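Local coordinates for conserved hypothetical exported protein (Bacteroides fragilis, PDB 4JJA) that is of unknown function but may be a peptidoglycan beta-N-acetylmuramidase, at residues 126-131 / 191-196; 144-149 / 226-231. All coordinates share one frame; numbering follows the deposited sequence.

How the contacts relate
Contact 1 (126-131 with 191-196) lies near the outside of the molecule, its centre about 21 Å from that of the chain, whereas contact 2 (144-149 with 226-231) is buried, about 9 Å from the same point. Their centres are 28 Å apart and their nearest atoms about 15 Å, with no touch between them. In sequence the four segments alternate. The chain leaves helix 119-132, runs through strand 136-140 into the turn of contact 2, returns to the sheet edge for contact 1, and then reaches helix 224-233. Contact 1 packs helix 119-132 of the Rossmann-like region against the loop leading into its edge strand 197-200, while contact 2 joins residues of the N- and C-terminal family regions.

Contact 1: residues 126-131 / 191-196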
loop_
_atom_site.group_PDB
_atom_site.type_symbol
_atom_site.label_atom_id
_atom_site.label_comp_id
_atom_site.label_asym_id
_atom_site.label_seq_id
_atom_site.Cartn_x
_atom_site.Cartn_y
_atom_site.Cartn_z
ATOM N N LEU A 126 8.546 3.265 12.560
ATOM C CA LEU A 126 9.382 2.294 13.218
ATOM C C LEU A 126 10.864 2.500 12.895
ATOM O O LEU A 126 11.717 2.317 13.779
ATOM C CB LEU A 126 8.927 0.912 12.807
ATOM C CG LEU A 126 7.589 0.482 13.409
ATOM C CD1 LEU A 126 7.083 -0.763 12.685
ATOM C CD2 LEU A 126 7.763 0.222 14.927
HETATM N N MSE A 127 11.175 2.913 11.671
HETATM C CA MSE A 127 12.551 3.246 11.326
HETATM C C MSE A 127 13.053 4.412 12.159
HETATM O O MSE A 127 14.208 4.417 12.589
HETATM C CB MSE A 127 12.675 3.598 9.840
HETATM C CG MSE A 127 12.541 2.385 8.930
HETATM SE SE MSE A 127 12.540 2.900 7.055
HETATM C CE MSE A 127 14.367 3.448 6.954
ATOM N N ASP A 128 12.202 5.419 12.321
ATOM C CA ASP A 128 12.591 6.588 13.132
ATOM C C ASP A 128 12.913 6.172 14.595
ATOM O O ASP A 128 13.943 6.540 15.134
ATOM C CB ASP A 128 11.476 7.594 13.092
ATOM C CG ASP A 128 11.854 8.927 13.708
ATOM O OD1 ASP A 128 12.946 9.425 13.374
ATOM O OD2 ASP A 128 10.970 9.478 14.381
ATOM N N ALA A 129 12.051 5.329 15.140
ATOM C CA ALA A 129 12.220 4.836 16.509
ATOM C C ALA A 129 13.464 3.980 16.601
ATOM O O ALA A 129 14.259 4.097 17.529
ATOM C CB ALA A 129 10.998 4.102 16.966
ATOM N N CYS A 130 13.641 3.065 15.659
ATOM C CA CYS A 130 14.816 2.217 15.670
ATOM C C CYS A 130 16.108 3.016 15.518
ATOM O O CYS A 130 17.112 2.709 16.183
ATOM C CB CYS A 130 14.676 1.113 14.618
ATOM S SG CYS A 130 13.507 -0.232 15.031
ATOM N N ALA A 131 16.056 4.078 14.734
ATOM C CA ALA A 131 17.201 4.941 14.541
ATOM C C ALA A 131 17.541 5.599 15.880
ATOM O O ALA A 131 18.708 5.598 16.294
ATOM C CB ALA A 131 16.948 6.033 13.477
ATOM N N SER A 191 14.374 14.422 12.084
ATOM C CA SER A 191 15.693 14.743 12.660
ATOM C C SER A 191 16.796 14.107 11.824
ATOM O O SER A 191 17.934 13.960 12.276
ATOM C CB SER A 191 15.810 14.281 14.137
ATOM O OG SER A 191 14.957 15.027 14.995
ATOM N N SER A 192 16.429 13.709 10.602
ATOM C CA SER A 192 17.359 13.222 9.600
ATOM C C SER A 192 18.309 12.144 10.099
ATOM O O SER A 192 19.477 12.087 9.733
ATOM C CB SER A 192 18.098 14.402 9.017
ATOM O OG SER A 192 17.121 15.361 8.640
ATOM N N ARG A 193 17.757 11.257 10.912
ATOM C CA ARG A 193 18.457 10.063 11.274
ATOM C C ARG A 193 18.499 9.065 10.109
ATOM O O ARG A 193 17.734 9.181 9.149
ATOM C CB ARG A 193 17.778 9.389 12.463
ATOM C CG ARG A 193 17.608 10.249 13.733
ATOM C CD ARG A 193 16.430 9.666 14.571
ATOM N NE ARG A 193 15.894 10.586 15.586
ATOM C CZ ARG A 193 16.544 10.971 16.685
ATOM N NH1 ARG A 193 17.792 10.559 16.938
ATOM N NH2 ARG A 193 15.945 11.802 17.525
ATOM N N ILE A 194 19.424 8.120 10.179
ATOM C CA ILE A 194 19.360 6.881 9.397
ATOM C C ILE A 194 19.261 5.668 10.309
ATOM O O ILE A 194 19.860 5.618 11.393
ATOM C CB ILE A 194 20.509 6.728 8.413
ATOM C CG1 ILE A 194 21.876 6.693 9.087
ATOM C CG2 ILE A 194 20.396 7.850 7.336
ATOM C CD1 ILE A 194 22.985 6.525 8.075
ATOM N N CYS A 195 18.441 4.715 9.876
ATOM C CA CYS A 195 18.230 3.479 10.585
ATOM C C CYS A 195 19.107 2.382 9.987
ATOM O O CYS A 195 19.227 2.266 8.757
ATOM C CB CYS A 195 16.718 3.137 10.509
ATOM S SG CYS A 195 16.231 1.656 11.364
ATOM N N ASP A 196 19.710 1.534 10.815
ATOM C CA ASP A 196 20.427 0.365 10.365
ATOM C C ASP A 196 19.403 -0.621 9.767
ATOM O O ASP A 196 18.597 -1.167 10.496
ATOM C CB ASP A 196 21.166 -0.269 11.559
ATOM C CG ASP A 196 22.116 -1.359 11.180
ATOM O OD1 ASP A 196 21.928 -1.991 10.148
ATOM O OD2 ASP A 196 23.046 -1.672 12.003
#
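Cys-195 presses its side chain against the last turns of helix 119-132, where Met-127, Cys-130 and Ala-131 receive it; this apolar packing is the main part of the contact. Its CB lies 4.1 Å from CB of Met-127 (selenomethionine in the model) and 3.5 Å from the Met-127 backbone O, an oxygen already taken by the helical bond from Ala-131 N. With SG of Cys-195 anti to the backbone N (chi1 -179°), the sulphur lies 3.6 Å from Cys-130 CB and equally near Met-127 O. Ile-137 of the neighbouring strand touches all three of Met-127, Cys-130 and Cys-195.

The Ala-131 methyl meets both side chain and backbone of the loop. Its CB is 3.6 Å from CB of Arg-193 and the same distance from the backbone O of Ile-194. The loop backbone comes close to the helix here, with CA of Ala-131 4.3 Å from CA of Cys-195.

The charged part is looser. Arg-193 reaches out extended from CG to NE, and Asp-128 OD1 comes to the edge of the guanidinium, near its plane. Asp-128 OD1 is 3.9 Å from Arg-193 NE, a long salt bridge, and the two planar groups are turned 53° apart. Asp-128 OD2 forms a salt bridge with Lys-93, so the carboxylate has a second, stronger positive partner.

No hydrogen bond joins the segments. Helix 119-132 links parallel strands 104-107 and 136-140 in a beta-alpha-beta crossover, and the loop through Cys-195 leads into edge strand 197-200, beside 136-140: the crossover helix of a Rossmann-like fold, strand order 3-2-1-4-5-6, packed on the loop entering its edge strand.

Contact 2: residues 144-149 / 226-231; sequences NPNGHY and AIYLYP
Tyr-228 turns its ring edge to the loop: CE1 is 3.4 Å from Pro-145 O and CD1 3.7 Å from Asn-146 OD1, with the Asn-146 amide plane steeply inclined to the ring, at 71°. One face of the His-148 ring carries CD1 of Tyr-149, offset toward the rim, and Asn-146 OD1 lies in plane at the Tyr-149 ring edge. The loop, which follows strand 136-140, is a type I beta turn from Asn-144 to Gly-147 that also contains an Asx turn, Asn-144 OD1 accepting from Asn-146 N. It meets the kinked helix 224-233.

Pro-231 has no N-H to give to Ile-227 O one turn back. Asn-146 CG is anti to its carbonyl carbon (chi1 -76°), set toward the helix, and ND2 of Asn-146 supplies an N-H to Ile-227 O instead, at 3.1 Å and almost straight (176°), approaching from above the carbonyl plane; ND2 also bonds to Val-112 O, its stronger partner. Beside this bond, Pro-145 CG packs on Ile-227 CG2 at 3.9 Å. One water links Pro-145 O to Tyr-228 OH. A second gives its hydrogens to Asn-146 OD1 and Tyr-228 O, each 2.7 Å away, and accepts from Tyr-149 OH.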
loop_
_atom_site.group_PDB
_atom_site.type_symbol
_atom_site.label_atom_id
_atom_site.label_comp_id
_atom_site.label_asym_id
_atom_site.label_seq_id
_atom_site.Cartn_x
_atom_site.Cartn_y
_atom_site.Cartn_z
ATOM N N ASN A 144 6.216 -6.074 -4.817
ATOM C CA ASN A 144 5.195 -5.061 -5.001
ATOM C C ASN A 144 4.354 -5.513 -6.186
ATOM O O ASN A 144 4.883 -5.587 -7.294
ATOM C CB ASN A 144 5.870 -3.713 -5.266
ATOM C CG ASN A 144 4.891 -2.586 -5.488
ATOM O OD1 ASN A 144 3.687 -2.818 -5.672
ATOM N ND2 ASN A 144 5.429 -1.355 -5.542
ATOM N N PRO A 145 3.052 -5.826 -5.992
ATOM C CA PRO A 145 2.251 -6.286 -7.123
ATOM C C PRO A 145 2.028 -5.211 -8.179
ATOM O O PRO A 145 1.636 -5.509 -9.289
ATOM C CB PRO A 145 0.938 -6.702 -6.464
ATOM C CG PRO A 145 0.849 -5.810 -5.238
ATOM C CD PRO A 145 2.258 -5.708 -4.746
ATOM N N ASN A 146 2.271 -3.954 -7.800
ATOM C CA ASN A 146 2.255 -2.796 -8.688
ATOM C C ASN A 146 3.685 -2.235 -8.873
ATOM O O ASN A 146 3.876 -1.047 -9.107
ATOM C CB ASN A 146 1.269 -1.725 -8.164
ATOM C CG ASN A 146 -0.158 -2.106 -8.439
ATOM O OD1 ASN A 146 -0.523 -2.334 -9.612
ATOM N ND2 ASN A 146 -1.010 -2.072 -7.416
ATOM N N GLY A 147 4.669 -3.115 -8.817
ATOM C CA GLY A 147 6.070 -2.744 -8.938
ATOM C C GLY A 147 6.555 -2.556 -10.345
ATOM O O GLY A 147 7.728 -2.210 -10.527
ATOM N N HIS A 148 5.687 -2.776 -11.315
ATOM C CA HIS A 148 6.048 -2.790 -12.713
ATOM C C HIS A 148 5.991 -1.418 -13.352
ATOM O O HIS A 148 6.340 -1.290 -14.540
ATOM C CB HIS A 148 5.153 -3.764 -13.496
ATOM C CG HIS A 148 3.683 -3.514 -13.316
ATOM N ND1 HIS A 148 3.055 -3.746 -12.110
ATOM C CD2 HIS A 148 2.737 -3.034 -14.160
ATOM C CE1 HIS A 148 1.774 -3.414 -12.228
ATOM N NE2 HIS A 148 1.546 -2.993 -13.470
ATOM N N TYR A 149 5.552 -0.397 -12.625
ATOM C CA TYR A 149 5.502 0.950 -13.165
ATOM C C TYR A 149 5.594 1.957 -12.068
ATOM O O TYR A 149 5.505 1.638 -10.894
ATOM C CB TYR A 149 4.275 1.183 -14.039
ATOM C CG TYR A 149 2.921 1.244 -13.377
ATOM C CD1 TYR A 149 2.383 0.182 -12.671
ATOM C CD2 TYR A 149 2.136 2.408 -13.506
ATOM C CE1 TYR A 149 1.068 0.280 -12.127
ATOM C CE2 TYR A 149 0.875 2.486 -12.987
ATOM C CZ TYR A 149 0.332 1.419 -12.320
ATOM O OH TYR A 149 -0.955 1.518 -11.862
ATOM N N ALA A 226 -8.801 -6.006 -8.414
ATOM C CA ALA A 226 -8.983 -4.877 -7.502
ATOM C C ALA A 226 -7.627 -4.210 -7.272
ATOM O O ALA A 226 -7.521 -3.002 -7.243
ATOM C CB ALA A 226 -9.562 -5.380 -6.183
ATOM N N ILE A 227 -6.573 -4.998 -7.065
ATOM C CA ILE A 227 -5.214 -4.467 -6.781
ATOM C C ILE A 227 -4.702 -3.685 -7.973
ATOM O O ILE A 227 -4.043 -2.667 -7.810
ATOM C CB ILE A 227 -4.280 -5.603 -6.316
ATOM C CG1 ILE A 227 -4.733 -6.035 -4.911
ATOM C CG2 ILE A 227 -2.786 -5.159 -6.342
ATOM C CD1 ILE A 227 -4.125 -7.265 -4.392
ATOM N N TYR A 228 -4.944 -4.175 -9.179
ATOM C CA TYR A 228 -4.496 -3.458 -10.350
ATOM C C TYR A 228 -5.285 -2.199 -10.659
ATOM O O TYR A 228 -4.749 -1.233 -11.190
ATOM C CB TYR A 228 -4.461 -4.366 -11.577
ATOM C CG TYR A 228 -3.488 -5.531 -11.477
ATOM C CD1 TYR A 228 -2.177 -5.350 -11.006
ATOM C CD2 TYR A 228 -3.813 -6.776 -11.948
ATOM C CE1 TYR A 228 -1.259 -6.380 -10.950
ATOM C CE2 TYR A 228 -2.901 -7.834 -11.913
ATOM C CZ TYR A 228 -1.629 -7.663 -11.421
ATOM O OH TYR A 228 -0.738 -8.701 -11.396
ATOM N N LEU A 229 -6.579 -2.218 -10.358
ATOM C CA LEU A 229 -7.443 -1.048 -10.530
ATOM C C LEU A 229 -7.338 -0.009 -9.420
ATOM O O LEU A 229 -7.654 1.151 -9.625
ATOM C CB LEU A 229 -8.910 -1.503 -10.696
ATOM C CG LEU A 229 -9.265 -2.077 -12.068
ATOM C CD1 LEU A 229 -10.638 -2.746 -12.005
ATOM C CD2 LEU A 229 -9.226 -0.988 -13.118
ATOM N N TYR A 230 -6.854 -0.429 -8.243
ATOM C CA TYR A 230 -6.772 0.393 -7.074
ATOM C C TYR A 230 -6.145 1.778 -7.333
ATOM O O TYR A 230 -6.708 2.789 -6.843
ATOM C CB TYR A 230 -6.099 -0.412 -5.946
ATOM C CG TYR A 230 -5.966 0.239 -4.613
ATOM C CD1 TYR A 230 -7.057 0.520 -3.815
ATOM C CD2 TYR A 230 -4.724 0.467 -4.077
ATOM C CE1 TYR A 230 -6.916 1.115 -2.571
ATOM C CE2 TYR A 230 -4.561 1.051 -2.836
ATOM C CZ TYR A 230 -5.649 1.407 -2.095
ATOM O OH TYR A 230 -5.458 2.000 -0.858
ATOM N N PRO A 231 -5.029 1.861 -8.067
ATOM C CA PRO A 231 -4.473 3.198 -8.267
ATOM C C PRO A 231 -5.406 4.201 -8.914
ATOM O O PRO A 231 -5.338 5.394 -8.617
ATOM C CB PRO A 231 -3.254 2.940 -9.183
ATOM C CG PRO A 231 -2.913 1.522 -8.930
ATOM C CD PRO A 231 -4.185 0.790 -8.651
HETATM O O HOH W 1 1.474 -8.215 -10.035
HETATM O O HOH W 2 -2.029 -1.008 -11.421
#